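Local coordinates for protein SnoaL-like polyketide cyclase (Agrobacterium tumefaciens str. C58, PDB 3EHC) that is of unknown function but resembles SnoaL-type cyclases, which close rings in polyketide precursors, at residues T4-Y9 against L65-T70; T26-N31 against A109-V114; A69-A74 against F103-Q108. All coordinates share one frame; numbering follows the deposited sequence.

Contact 1: residues T4-Y9 against L65-T70; sequences TLNDIY and LVSDAT
Leu65, on an edge strand (62-67) of an NTF2-like alpha+beta fold, meets Asn6 and Tyr9 of the N-terminal helix 5-17, which lies across the sheet. Its first torsion (chi1 -65°) sets CG beside the backbone N, and from that branch point CD1 lies 3.7 Å from Asn6 CG, while CD2 comes equally close, 3.6 Å, to CD2 and CE2 of the Tyr9 ring, approaching obliquely. Tyrosine serves both needs here: its ring packs on the methyl while its hydroxyl is hydrogen-bonded to Tyr104 OH. A water accepts from Asn6 ND2 and donates to Leu65 O, tying the amide to the strand's backbone. At Ser67, a small hydroxyl suits the short gap: OG donates to Asn6 OD1 at 2.8 Å from above the carbonyl plane. Both ends of the amide are therefore held, which fixes its rotation. Beyond the strand, Asp68 OD1 accepts from Thr70 N to form an Asx turn, and a second bond comes from Arg71 N. This turn presents backbone to the helix, and the branched apolar end of Leu5 suits it: CD1 lies 3.8 Å from Asp68 O, 3.7 Å from Ala69 O and 3.7 Å from Thr70 C.

Contact 2: residues T26-N31 against A109-V114; sequences TFVDDN and AKIRRV. With SO4 (sulfate ion), chain H.
Asn31 O lies over one face of the Arg112 guanidinium, 3.1 Å above its plane and offset toward the rim, too poorly angled for a hydrogen bond with NH1. These groups sit where 26-31 joins strand 110-118 of the five-stranded mixed sheet of this NTF2-like fold, in a short parallel pairing with Val28 opposite Ile111. Arg113 NH2 lies over the opposite face, 3.7 Å above the plane and toward the rim. The guanidinium edge meets a sulfate ion, probably from the crystallisation liquor, NE bonding O1 and NH2 bonding O4, each at 3.1 Å. Arginine suits the place through the salt bridge of NH1 to Glu33 and the nearby Asp29. The Phe27 ring, packed on helix 5-17, has Thr26 CG2 3.7 Å above one face, over its centre. Ile111 N donates to Phe27 O, and Asp29 N to Ile111 O. On the buried side Val28 CG2 meets Ile111 CD1 at 4.1 Å, a branched pair suited to a strand. Arg112 and Arg113 both face Asp105, a classic beta bulge. Lys110 runs extended alongside the backbone of 26-28, bringing NZ to Gly25 O and a water. Asp29, CG anti to its backbone N (chi1 -167°), crosses the bent Arg112 chain; the long salt bridge from OD1 to Arg112 NE, 3.9 Å, is one of charge alone. The same oxygen closes an Asx turn, Asp29 OD1 accepting from Asn31 N at 2.9 Å.

Contact 3: residues A69-A74 against F103-Q108; sequences ATRLAA and FYDFEQ
Leu72 and Tyr104 lie side by side on one face of the sheet, pointing the same way, as a hydrogen-bonded pair of the antiparallel strands 71-80 and 96-107. Leu72 holds CG anti to its backbone N (chi1 179°), whereas Tyr104 has CG anti to its carbonyl carbon (chi1 -55°); the leucine's CD2 meets the ring at CD1, 3.7 Å away. Ala74 CB and Leu72 O lie near the plane of that ring, at its edge. Phe106 CB is 3.5 Å from Thr70 O, and its CE1 is 4.2 Å from Leu72 CB, which approaches the ring obliquely. Large aromatic and aliphatic groups suit this face, which helix 5-17 covers; Tyr9 OH takes up the Tyr104 hydroxyl.

On the other face, Ala73 CB touches Phe103 CE2 at 3.7 Å; the small alanine leaves room for the ring, and both residues pack against the second subunit. Further along, Arg71 bends at chi3 (126°), and its guanidinium lies almost parallel to the Asp105 carboxylate, with OD1 4.2 Å above its centre. No N-H points at that oxygen. Backbone bonds join Phe106 N to Thr70 O, Leu72 N to Tyr104 O and Tyr104 N to Leu72 O, at 2.9, 3.1 and 2.8 Å. The helix-side face is thus chiefly hydrophobic, whereas the other adds to Ala73-Phe103 the stacked planes of Arg71 and Asp105, consistent with a weak attraction of charge; Asp105 OD2 has a long, weak ion pair with Arg113.

In the fold
All three contacts reach the same five-stranded mixed sheet. Contact 1 sets helix 5-17 against an edge strand, 62-67; contact 3 pairs strands 71-80 and 96-107; contact 2 joins 26-31 to strand 110-118, which forms a hairpin with 96-107. Centres of contacts 1 and 3 are about 6 Å apart, those of 2 and 3 about 9 Å, and those of 1 and 2 about 13 Å. Contacts 1 and 3 share Ala69 and Thr70, and contact 3 is nested inside the chain loop closed by contact 2, whereas contacts 1 and 2 interleave. The early segments 4-9 and 26-31 thus meet the sheet at strands 62-67 and 110-118, while contacts 1 and 3 also touch the second subunit, linking the fold to the dimer.

Contact 1: residues T4-Y9 against L65-T70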
ATOM      1  N   THR B   4     -19.144  10.064  -6.820  1.00 42.82           N
ATOM      2  CA  THR B   4     -18.475   9.778  -5.550  1.00 40.80           C
ATOM      3  C   THR B   4     -16.978   9.880  -5.819  1.00 40.35           C
ATOM      4  O   THR B   4     -16.589  10.011  -6.968  1.00 40.36           O
ATOM      5  CB  THR B   4     -18.808   8.319  -5.128  1.00 39.42           C
ATOM      6  OG1 THR B   4     -18.425   7.411  -6.153  1.00 34.26           O
ATOM      7  CG2 THR B   4     -20.269   8.121  -4.896  1.00 36.65           C
ATOM      8  N   LEU B   5     -16.141   9.843  -4.781  1.00 39.60           N
ATOM      9  CA  LEU B   5     -14.694   9.812  -4.975  1.00 38.76           C
ATOM     10  C   LEU B   5     -14.294   8.674  -5.894  1.00 37.46           C
ATOM     11  O   LEU B   5     -13.380   8.824  -6.684  1.00 37.09           O
ATOM     12  CB  LEU B   5     -13.958   9.708  -3.651  1.00 38.02           C
ATOM     13  CG  LEU B   5     -13.829  11.025  -2.898  1.00 40.12           C
ATOM     14  CD1 LEU B   5     -12.778  10.810  -1.789  1.00 32.78           C
ATOM     15  CD2 LEU B   5     -13.454  12.210  -3.813  1.00 33.66           C
ATOM     16  N   ASN B   6     -14.976   7.541  -5.787  1.00 37.83           N
ATOM     17  CA  ASN B   6     -14.684   6.392  -6.666  1.00 38.66           C
ATOM     18  C   ASN B   6     -14.821   6.744  -8.160  1.00 38.68           C
ATOM     19  O   ASN B   6     -13.947   6.394  -8.975  1.00 37.45           O
ATOM     20  CB  ASN B   6     -15.544   5.160  -6.345  1.00 38.33           C
ATOM     21  CG  ASN B   6     -14.926   4.242  -5.286  1.00 47.19           C
ATOM     22  OD1 ASN B   6     -13.944   4.564  -4.615  1.00 54.76           O
ATOM     23  ND2 ASN B   6     -15.536   3.084  -5.121  1.00 53.83           N
ATOM     24  N   ASP B   7     -15.895   7.461  -8.503  1.00 36.98           N
ATOM     25  CA  ASP B   7     -16.129   7.888  -9.867  1.00 36.80           C
ATOM     26  C   ASP B   7     -15.084   8.875 -10.340  1.00 35.93           C
ATOM     27  O   ASP B   7     -14.587   8.725 -11.450  1.00 34.33           O
ATOM     28  CB  ASP B   7     -17.524   8.479 -10.021  1.00 36.44           C
ATOM     29  CG  ASP B   7     -18.602   7.458  -9.812  1.00 35.80           C
ATOM     30  OD1 ASP B   7     -18.464   6.331 -10.302  1.00 33.86           O
ATOM     31  OD2 ASP B   7     -19.603   7.784  -9.168  1.00 42.60           O
ATOM     32  N   ILE B   8     -14.775   9.878  -9.503  1.00 35.92           N
ATOM     33  CA  ILE B   8     -13.743  10.894  -9.799  1.00 35.55           C
ATOM     34  C   ILE B   8     -12.381  10.183 -10.059  1.00 36.84           C
ATOM     35  O   ILE B   8     -11.700  10.459 -11.052  1.00 35.59           O
ATOM     36  CB  ILE B   8     -13.635  11.946  -8.666  1.00 35.09           C
ATOM     37  CG1 ILE B   8     -15.000  12.624  -8.435  1.00 33.87           C
ATOM     38  CG2 ILE B   8     -12.590  12.970  -9.007  1.00 32.19           C
ATOM     39  CD1 ILE B   8     -15.138  13.381  -7.139  1.00 33.32           C
ATOM     40  N   TYR B   9     -12.044   9.231  -9.185  1.00 36.64           N
ATOM     41  CA  TYR B   9     -10.809   8.498  -9.280  1.00 35.42           C
ATOM     42  C   TYR B   9     -10.694   7.670 -10.562  1.00 35.60           C
ATOM     43  O   TYR B   9      -9.652   7.695 -11.208  1.00 36.80           O
ATOM     44  CB  TYR B   9     -10.629   7.584  -8.065  1.00 35.89           C
ATOM     45  CG  TYR B   9      -9.268   6.939  -8.035  1.00 33.65           C
ATOM     46  CD1 TYR B   9      -8.119   7.723  -7.930  1.00 32.16           C
ATOM     47  CD2 TYR B   9      -9.115   5.547  -8.109  1.00 35.41           C
ATOM     48  CE1 TYR B   9      -6.858   7.150  -7.907  1.00 34.50           C
ATOM     49  CE2 TYR B   9      -7.845   4.961  -8.087  1.00 32.64           C
ATOM     50  CZ  TYR B   9      -6.719   5.780  -7.977  1.00 34.45           C
ATOM     51  OH  TYR B   9      -5.450   5.253  -7.932  1.00 33.66           O
ATOM     52  N   LEU B  65     -10.686  -0.751  -4.513  1.00 34.62           N
ATOM     53  CA  LEU B  65     -10.908   0.635  -4.119  1.00 34.76           C
ATOM     54  C   LEU B  65     -11.702   0.661  -2.786  1.00 34.80           C
ATOM     55  O   LEU B  65     -12.726  -0.022  -2.652  1.00 34.52           O
ATOM     56  CB  LEU B  65     -11.737   1.408  -5.155  1.00 35.24           C
ATOM     57  CG  LEU B  65     -11.236   1.699  -6.564  1.00 35.44           C
ATOM     58  CD1 LEU B  65     -12.311   2.537  -7.280  1.00 32.03           C
ATOM     59  CD2 LEU B  65      -9.863   2.405  -6.539  1.00 31.40           C
ATOM     60  N   VAL B  66     -11.201   1.424  -1.810  1.00 34.29           N
ATOM     61  CA  VAL B  66     -11.908   1.682  -0.566  1.00 32.86           C
ATOM     62  C   VAL B  66     -11.941   3.197  -0.357  1.00 32.43           C
ATOM     63  O   VAL B  66     -10.911   3.876  -0.429  1.00 32.32           O
ATOM     64  CB  VAL B  66     -11.241   1.064   0.668  1.00 31.68           C
ATOM     65  CG1 VAL B  66     -12.247   1.055   1.815  1.00 31.42           C
ATOM     66  CG2 VAL B  66     -10.686  -0.344   0.410  1.00 33.24           C
ATOM     67  N   SER B  67     -13.113   3.740  -0.097  1.00 33.50           N
ATOM     68  CA  SER B  67     -13.214   5.184   0.076  1.00 33.98           C
ATOM     69  C   SER B  67     -14.321   5.624   1.021  1.00 34.51           C
ATOM     70  O   SER B  67     -15.315   4.914   1.265  1.00 33.66           O
ATOM     71  CB  SER B  67     -13.364   5.882  -1.285  1.00 34.27           C
ATOM     72  OG  SER B  67     -14.514   5.429  -1.972  1.00 35.02           O
ATOM     73  N   ASP B  68     -14.139   6.831   1.542  1.00 36.35           N
ATOM     74  CA  ASP B  68     -15.179   7.498   2.327  1.00 37.76           C
ATOM     75  C   ASP B  68     -15.401   8.912   1.765  1.00 38.93           C
ATOM     76  O   ASP B  68     -15.221   9.136   0.565  1.00 39.22           O
ATOM     77  CB  ASP B  68     -14.869   7.456   3.831  1.00 36.84           C
ATOM     78  CG  ASP B  68     -13.530   8.081   4.192  1.00 38.38           C
ATOM     79  OD1 ASP B  68     -13.104   9.034   3.506  1.00 37.64           O
ATOM     80  OD2 ASP B  68     -12.904   7.612   5.178  1.00 41.46           O
ATOM     81  N   ALA B  69     -15.799   9.855   2.601  1.00 40.67           N
ATOM     82  CA  ALA B  69     -16.131  11.175   2.099  1.00 41.60           C
ATOM     83  C   ALA B  69     -14.887  11.907   1.584  1.00 42.13           C
ATOM     84  O   ALA B  69     -14.975  12.622   0.581  1.00 42.69           O
ATOM     85  CB  ALA B  69     -16.843  11.999   3.170  1.00 40.68           C
ATOM     86  N   THR B  70     -13.745  11.732   2.257  1.00 41.87           N
ATOM     87  CA  THR B  70     -12.559  12.545   1.966  1.00 40.80           C
ATOM     88  C   THR B  70     -11.368  11.760   1.467  1.00 40.40           C
ATOM     89  O   THR B  70     -10.429  12.360   0.952  1.00 38.82           O
ATOM     90  CB  THR B  70     -12.136  13.419   3.193  1.00 42.00           C
ATOM     91  OG1 THR B  70     -11.715  12.585   4.281  1.00 46.13           O
ATOM     92  CG2 THR B  70     -13.305  14.343   3.634  1.00 40.75           C
TER
HETATM   93  O   HOH W   1     -15.344   1.276  -2.987  1.00 36.74           O

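Contact 2: residues T26-N31 against A109-V114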
ATOM      1  N   THR B  26      -8.132  19.105 -13.427  1.00 35.76           N
ATOM      2  CA  THR B  26      -9.515  18.707 -13.116  1.00 35.04           C
ATOM      3  C   THR B  26      -9.542  17.793 -11.901  1.00 35.30           C
ATOM      4  O   THR B  26     -10.467  17.860 -11.097  1.00 34.69           O
ATOM      5  CB  THR B  26     -10.189  18.003 -14.333  1.00 35.41           C
ATOM      6  OG1 THR B  26     -10.537  18.995 -15.306  1.00 38.37           O
ATOM      7  CG2 THR B  26     -11.463  17.222 -13.940  1.00 31.86           C
ATOM      8  N   PHE B  27      -8.498  16.966 -11.765  1.00 36.24           N
ATOM      9  CA  PHE B  27      -8.420  15.897 -10.766  1.00 36.39           C
ATOM     10  C   PHE B  27      -7.388  16.129  -9.646  1.00 36.69           C
ATOM     11  O   PHE B  27      -7.474  15.497  -8.601  1.00 36.16           O
ATOM     12  CB  PHE B  27      -8.068  14.589 -11.480  1.00 36.01           C
ATOM     13  CG  PHE B  27      -8.992  14.239 -12.618  1.00 33.51           C
ATOM     14  CD1 PHE B  27     -10.287  13.820 -12.374  1.00 35.13           C
ATOM     15  CD2 PHE B  27      -8.552  14.305 -13.935  1.00 33.90           C
ATOM     16  CE1 PHE B  27     -11.130  13.490 -13.411  1.00 36.79           C
ATOM     17  CE2 PHE B  27      -9.397  13.977 -14.980  1.00 32.35           C
ATOM     18  CZ  PHE B  27     -10.688  13.568 -14.714  1.00 36.36           C
ATOM     19  N   VAL B  28      -6.415  17.014  -9.863  1.00 37.04           N
ATOM     20  CA  VAL B  28      -5.270  17.176  -8.942  1.00 35.96           C
ATOM     21  C   VAL B  28      -5.161  18.654  -8.531  1.00 36.01           C
ATOM     22  O   VAL B  28      -5.188  19.533  -9.377  1.00 35.28           O
ATOM     23  CB  VAL B  28      -3.939  16.640  -9.582  1.00 37.51           C
ATOM     24  CG1 VAL B  28      -2.711  16.898  -8.708  1.00 31.13           C
ATOM     25  CG2 VAL B  28      -4.055  15.139  -9.850  1.00 35.45           C
ATOM     26  N   ASP B  29      -5.082  18.895  -7.218  1.00 35.83           N
ATOM     27  CA  ASP B  29      -4.974  20.228  -6.622  1.00 36.23           C
ATOM     28  C   ASP B  29      -3.700  20.949  -7.093  1.00 36.56           C
ATOM     29  O   ASP B  29      -2.692  20.297  -7.427  1.00 35.05           O
ATOM     30  CB  ASP B  29      -4.978  20.103  -5.093  1.00 36.21           C
ATOM     31  CG  ASP B  29      -5.185  21.440  -4.376  1.00 37.99           C
ATOM     32  OD1 ASP B  29      -4.177  22.116  -4.036  1.00 33.93           O
ATOM     33  OD2 ASP B  29      -6.361  21.796  -4.102  1.00 43.73           O
ATOM     34  N   ASP B  30      -3.740  22.282  -7.130  1.00 37.47           N
ATOM     35  CA  ASP B  30      -2.556  23.079  -7.517  1.00 37.20           C
ATOM     36  C   ASP B  30      -1.353  22.819  -6.599  1.00 36.44           C
ATOM     37  O   ASP B  30      -0.195  22.862  -7.028  1.00 34.89           O
ATOM     38  CB  ASP B  30      -2.857  24.575  -7.488  1.00 37.68           C
ATOM     39  CG  ASP B  30      -3.744  25.031  -8.631  1.00 39.46           C
ATOM     40  OD1 ASP B  30      -3.998  24.262  -9.590  1.00 36.19           O
ATOM     41  OD2 ASP B  30      -4.182  26.197  -8.556  1.00 39.74           O
ATOM     42  N   ASN B  31      -1.650  22.549  -5.329  1.00 37.37           N
ATOM     43  CA  ASN B  31      -0.645  22.341  -4.301  1.00 35.92           C
ATOM     44  C   ASN B  31      -0.549  20.900  -3.840  1.00 34.91           C
ATOM     45  O   ASN B  31      -0.182  20.642  -2.697  1.00 35.18           O
ATOM     46  CB  ASN B  31      -0.968  23.228  -3.099  1.00 37.18           C
ATOM     47  CG  ASN B  31      -0.793  24.676  -3.402  1.00 36.62           C
ATOM     48  OD1 ASN B  31       0.229  25.080  -3.947  1.00 35.70           O
ATOM     49  ND2 ASN B  31      -1.788  25.475  -3.060  1.00 39.14           N
ATOM     50  N   ALA B 109     -12.990  17.718  -4.350  1.00 41.92           N
ATOM     51  CA  ALA B 109     -13.067  16.800  -5.513  1.00 42.34           C
ATOM     52  C   ALA B 109     -11.742  16.638  -6.284  1.00 40.89           C
ATOM     53  O   ALA B 109     -11.728  16.123  -7.405  1.00 42.15           O
ATOM     54  CB  ALA B 109     -14.212  17.199  -6.457  1.00 41.16           C
ATOM     55  N   LYS B 110     -10.635  17.057  -5.674  1.00 39.08           N
ATOM     56  CA  LYS B 110      -9.300  16.919  -6.278  1.00 37.36           C
ATOM     57  C   LYS B 110      -8.279  16.301  -5.300  1.00 36.31           C
ATOM     58  O   LYS B 110      -8.330  16.527  -4.088  1.00 36.40           O
ATOM     59  CB  LYS B 110      -8.771  18.294  -6.735  1.00 37.92           C
ATOM     60  CG  LYS B 110      -9.594  19.010  -7.792  1.00 36.84           C
ATOM     61  CD  LYS B 110      -8.864  20.264  -8.262  1.00 36.28           C
ATOM     62  CE  LYS B 110      -9.657  21.038  -9.296  1.00 37.54           C
ATOM     63  NZ  LYS B 110      -8.830  22.139  -9.857  1.00 37.11           N
ATOM     64  N   ILE B 111      -7.349  15.529  -5.853  1.00 36.74           N
ATOM     65  CA  ILE B 111      -6.277  14.913  -5.090  1.00 35.89           C
ATOM     66  C   ILE B 111      -5.375  15.983  -4.514  1.00 36.92           C
ATOM     67  O   ILE B 111      -4.847  16.804  -5.261  1.00 36.89           O
ATOM     68  CB  ILE B 111      -5.405  13.982  -5.976  1.00 37.53           C
ATOM     69  CG1 ILE B 111      -6.179  12.702  -6.333  1.00 37.16           C
ATOM     70  CG2 ILE B 111      -4.043  13.675  -5.295  1.00 30.35           C
ATOM     71  CD1 ILE B 111      -5.852  12.166  -7.717  1.00 31.46           C
ATOM     72  N   ARG B 112      -5.185  15.953  -3.191  1.00 36.35           N
ATOM     73  CA  ARG B 112      -4.420  16.978  -2.470  1.00 35.94           C
ATOM     74  C   ARG B 112      -3.152  16.413  -1.829  1.00 34.89           C
ATOM     75  O   ARG B 112      -2.102  17.063  -1.796  1.00 35.36           O
ATOM     76  CB  ARG B 112      -5.332  17.635  -1.420  1.00 35.51           C
ATOM     77  CG  ARG B 112      -4.739  18.758  -0.577  1.00 38.00           C
ATOM     78  CD  ARG B 112      -3.980  19.789  -1.363  1.00 38.21           C
ATOM     79  NE  ARG B 112      -3.398  20.793  -0.474  1.00 41.31           N
ATOM     80  CZ  ARG B 112      -2.203  20.691   0.115  1.00 42.43           C
ATOM     81  NH1 ARG B 112      -1.429  19.620  -0.049  1.00 39.71           N
ATOM     82  NH2 ARG B 112      -1.772  21.671   0.899  1.00 45.49           N
ATOM     83  N   ARG B 113      -3.249  15.200  -1.296  1.00 35.34           N
ATOM     84  CA  ARG B 113      -2.100  14.506  -0.738  1.00 35.41           C
ATOM     85  C   ARG B 113      -2.144  13.029  -1.150  1.00 34.79           C
ATOM     86  O   ARG B 113      -3.208  12.411  -1.189  1.00 33.17           O
ATOM     87  CB  ARG B 113      -2.111  14.611   0.778  1.00 36.12           C
ATOM     88  CG  ARG B 113      -2.084  16.009   1.300  1.00 40.97           C
ATOM     89  CD  ARG B 113      -2.228  16.043   2.797  1.00 44.69           C
ATOM     90  NE  ARG B 113      -2.168  17.418   3.278  1.00 46.25           N
ATOM     91  CZ  ARG B 113      -3.183  18.281   3.240  1.00 51.33           C
ATOM     92  NH1 ARG B 113      -4.376  17.932   2.750  1.00 49.66           N
ATOM     93  NH2 ARG B 113      -3.006  19.510   3.703  1.00 50.82           N
ATOM     94  N   VAL B 114      -0.969  12.483  -1.474  1.00 35.53           N
ATOM     95  CA  VAL B 114      -0.847  11.109  -1.897  1.00 34.78           C
ATOM     96  C   VAL B 114       0.244  10.434  -1.071  1.00 34.88           C
ATOM     97  O   VAL B 114       1.292  11.018  -0.805  1.00 34.29           O
ATOM     98  CB  VAL B 114      -0.524  11.024  -3.401  1.00 35.12           C
ATOM     99  CG1 VAL B 114      -0.638   9.602  -3.891  1.00 27.25           C
ATOM    100  CG2 VAL B 114      -1.471  11.942  -4.191  1.00 35.46           C
TER
HETATM  101  S   SO4 H 128      -4.029  24.406   0.550  0.50 52.58           S
HETATM  102  O1  SO4 H 128      -4.318  23.728  -0.715  0.50 49.94           O
HETATM  103  O2  SO4 H 128      -4.985  25.485   0.793  0.50 48.49           O
HETATM  104  O3  SO4 H 128      -2.660  24.938   0.515  0.50 41.89           O
HETATM  105  O4  SO4 H 128      -4.199  23.465   1.651  0.50 57.40           O
HETATM  106  O   HOH W   2     -11.960  16.232 -10.103  1.00 42.81           O
HETATM  107  O   HOH W   3      -5.803  22.413  -9.735  1.00 41.80           O

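Contact 3: residues A69-A74 against F103-Q108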
ATOM      1  N   ALA B  69     -15.799   9.855   2.601  1.00 40.67           N
ATOM      2  CA  ALA B  69     -16.131  11.175   2.099  1.00 41.60           C
ATOM      3  C   ALA B  69     -14.887  11.907   1.584  1.00 42.13           C
ATOM      4  O   ALA B  69     -14.975  12.622   0.581  1.00 42.69           O
ATOM      5  CB  ALA B  69     -16.843  11.999   3.170  1.00 40.68           C
ATOM      6  N   THR B  70     -13.745  11.732   2.257  1.00 41.87           N
ATOM      7  CA  THR B  70     -12.559  12.545   1.966  1.00 40.80           C
ATOM      8  C   THR B  70     -11.368  11.760   1.467  1.00 40.40           C
ATOM      9  O   THR B  70     -10.429  12.360   0.952  1.00 38.82           O
ATOM     10  CB  THR B  70     -12.136  13.419   3.193  1.00 42.00           C
ATOM     11  OG1 THR B  70     -11.715  12.585   4.281  1.00 46.13           O
ATOM     12  CG2 THR B  70     -13.305  14.343   3.634  1.00 40.75           C
ATOM     13  N   ARG B  71     -11.387  10.438   1.601  1.00 39.48           N
ATOM     14  CA  ARG B  71     -10.191   9.656   1.307  1.00 39.66           C
ATOM     15  C   ARG B  71     -10.479   8.446   0.433  1.00 36.80           C
ATOM     16  O   ARG B  71     -11.569   7.885   0.474  1.00 34.38           O
ATOM     17  CB  ARG B  71      -9.540   9.218   2.611  1.00 39.89           C
ATOM     18  CG  ARG B  71      -9.080  10.350   3.521  1.00 43.57           C
ATOM     19  CD  ARG B  71      -8.407   9.788   4.777  1.00 49.38           C
ATOM     20  NE  ARG B  71      -7.064  10.346   4.985  1.00 55.28           N
ATOM     21  CZ  ARG B  71      -6.748  11.280   5.888  1.00 56.58           C
ATOM     22  NH1 ARG B  71      -7.674  11.787   6.708  1.00 58.25           N
ATOM     23  NH2 ARG B  71      -5.489  11.725   5.965  1.00 59.77           N
ATOM     24  N   LEU B  72      -9.483   8.058  -0.357  1.00 35.62           N
ATOM     25  CA  LEU B  72      -9.575   6.840  -1.183  1.00 35.51           C
ATOM     26  C   LEU B  72      -8.255   6.073  -1.092  1.00 34.49           C
ATOM     27  O   LEU B  72      -7.175   6.680  -1.123  1.00 32.32           O
ATOM     28  CB  LEU B  72      -9.956   7.159  -2.650  1.00 33.00           C
ATOM     29  CG  LEU B  72     -10.072   6.007  -3.664  1.00 35.72           C
ATOM     30  CD1 LEU B  72     -11.119   6.288  -4.702  1.00 29.07           C
ATOM     31  CD2 LEU B  72      -8.691   5.717  -4.344  1.00 29.54           C
ATOM     32  N   ALA B  73      -8.362   4.755  -0.919  1.00 33.30           N
ATOM     33  CA  ALA B  73      -7.215   3.854  -0.973  1.00 33.03           C
ATOM     34  C   ALA B  73      -7.412   2.926  -2.178  1.00 33.67           C
ATOM     35  O   ALA B  73      -8.504   2.342  -2.347  1.00 32.33           O
ATOM     36  CB  ALA B  73      -7.127   3.064   0.306  1.00 30.94           C
ATOM     37  N   ALA B  74      -6.369   2.799  -3.006  1.00 32.09           N
ATOM     38  CA  ALA B  74      -6.401   1.939  -4.206  1.00 32.28           C
ATOM     39  C   ALA B  74      -5.284   0.893  -4.179  1.00 32.08           C
ATOM     40  O   ALA B  74      -4.151   1.206  -3.829  1.00 31.81           O
ATOM     41  CB  ALA B  74      -6.296   2.797  -5.484  1.00 29.58           C
ATOM     42  N   PHE B 103      -2.783   5.807  -0.949  1.00 34.08           N
ATOM     43  CA  PHE B 103      -3.805   6.599  -0.243  1.00 34.28           C
ATOM     44  C   PHE B 103      -3.877   8.022  -0.818  1.00 34.72           C
ATOM     45  O   PHE B 103      -2.845   8.643  -1.089  1.00 33.48           O
ATOM     46  CB  PHE B 103      -3.487   6.686   1.270  1.00 34.64           C
ATOM     47  CG  PHE B 103      -3.694   5.409   1.993  1.00 32.76           C
ATOM     48  CD1 PHE B 103      -2.697   4.436   2.000  1.00 35.20           C
ATOM     49  CD2 PHE B 103      -4.901   5.124   2.630  1.00 35.34           C
ATOM     50  CE1 PHE B 103      -2.905   3.223   2.619  1.00 31.52           C
ATOM     51  CE2 PHE B 103      -5.085   3.877   3.276  1.00 29.20           C
ATOM     52  CZ  PHE B 103      -4.102   2.961   3.256  1.00 31.79           C
ATOM     53  N   TYR B 104      -5.098   8.511  -1.004  1.00 36.30           N
ATOM     54  CA  TYR B 104      -5.351   9.873  -1.470  1.00 36.77           C
ATOM     55  C   TYR B 104      -6.222  10.628  -0.477  1.00 36.72           C
ATOM     56  O   TYR B 104      -7.229  10.102   0.008  1.00 34.45           O
ATOM     57  CB  TYR B 104      -6.062   9.888  -2.820  1.00 36.68           C
ATOM     58  CG  TYR B 104      -5.364   9.122  -3.932  1.00 38.63           C
ATOM     59  CD1 TYR B 104      -5.584   7.761  -4.094  1.00 32.42           C
ATOM     60  CD2 TYR B 104      -4.493   9.763  -4.820  1.00 37.07           C
ATOM     61  CE1 TYR B 104      -4.981   7.049  -5.110  1.00 37.18           C
ATOM     62  CE2 TYR B 104      -3.853   9.047  -5.849  1.00 35.83           C
ATOM     63  CZ  TYR B 104      -4.116   7.680  -5.989  1.00 42.02           C
ATOM     64  OH  TYR B 104      -3.521   6.937  -6.992  1.00 39.08           O
ATOM     65  N   ASP B 105      -5.807  11.854  -0.163  1.00 37.74           N
ATOM     66  CA  ASP B 105      -6.621  12.772   0.599  1.00 38.38           C
ATOM     67  C   ASP B 105      -7.156  13.746  -0.452  1.00 37.64           C
ATOM     68  O   ASP B 105      -6.381  14.359  -1.180  1.00 38.42           O
ATOM     69  CB  ASP B 105      -5.770  13.422   1.700  1.00 39.13           C
ATOM     70  CG  ASP B 105      -6.584  14.224   2.726  1.00 50.42           C
ATOM     71  OD1 ASP B 105      -7.831  14.026   2.920  1.00 55.48           O
ATOM     72  OD2 ASP B 105      -5.928  15.099   3.352  1.00 54.32           O
ATOM     73  N   PHE B 106      -8.485  13.822  -0.561  1.00 37.05           N
ATOM     74  CA  PHE B 106      -9.171  14.713  -1.499  1.00 37.02           C
ATOM     75  C   PHE B 106      -9.593  15.995  -0.788  1.00 39.75           C
ATOM     76  O   PHE B 106      -9.961  15.967   0.388  1.00 40.18           O
ATOM     77  CB  PHE B 106     -10.408  14.037  -2.096  1.00 36.57           C
ATOM     78  CG  PHE B 106     -10.111  13.153  -3.257  1.00 34.23           C
ATOM     79  CD1 PHE B 106      -9.655  11.847  -3.050  1.00 35.63           C
ATOM     80  CD2 PHE B 106     -10.265  13.622  -4.557  1.00 32.11           C
ATOM     81  CE1 PHE B 106      -9.359  11.020  -4.116  1.00 32.91           C
ATOM     82  CE2 PHE B 106      -9.979  12.815  -5.628  1.00 37.47           C
ATOM     83  CZ  PHE B 106      -9.522  11.492  -5.402  1.00 40.94           C
ATOM     84  N   GLU B 107      -9.515  17.105  -1.515  1.00 41.44           N
ATOM     85  CA  GLU B 107     -10.063  18.396  -1.078  1.00 43.33           C
ATOM     86  C   GLU B 107     -10.790  19.041  -2.245  1.00 42.85           C
ATOM     87  O   GLU B 107     -10.194  19.312  -3.290  1.00 42.28           O
ATOM     88  CB  GLU B 107      -8.973  19.339  -0.571  1.00 44.92           C
ATOM     89  CG  GLU B 107      -8.602  19.103   0.895  1.00 51.99           C
ATOM     90  CD  GLU B 107      -7.575  20.099   1.419  1.00 51.38           C
ATOM     91  OE1 GLU B 107      -7.324  21.127   0.738  1.00 58.37           O
ATOM     92  OE2 GLU B 107      -7.020  19.837   2.511  1.00 58.73           O
ATOM     93  N   GLN B 108     -12.082  19.264  -2.069  1.00 44.40           N
ATOM     94  CA  GLN B 108     -12.918  19.818  -3.127  1.00 45.13           C
ATOM     95  C   GLN B 108     -12.839  19.049  -4.446  1.00 43.78           C
ATOM     96  O   GLN B 108     -12.681  19.668  -5.515  1.00 42.30           O
ATOM     97  CB  GLN B 108     -12.588  21.301  -3.326  1.00 46.04           C
ATOM     98  CG  GLN B 108     -13.043  22.133  -2.141  1.00 49.35           C
ATOM     99  CD  GLN B 108     -11.999  23.087  -1.684  1.00 54.96           C
ATOM    100  OE1 GLN B 108     -11.885  24.196  -2.226  1.00 53.62           O
ATOM    101  NE2 GLN B 108     -11.213  22.672  -0.669  1.00 42.93           N
TER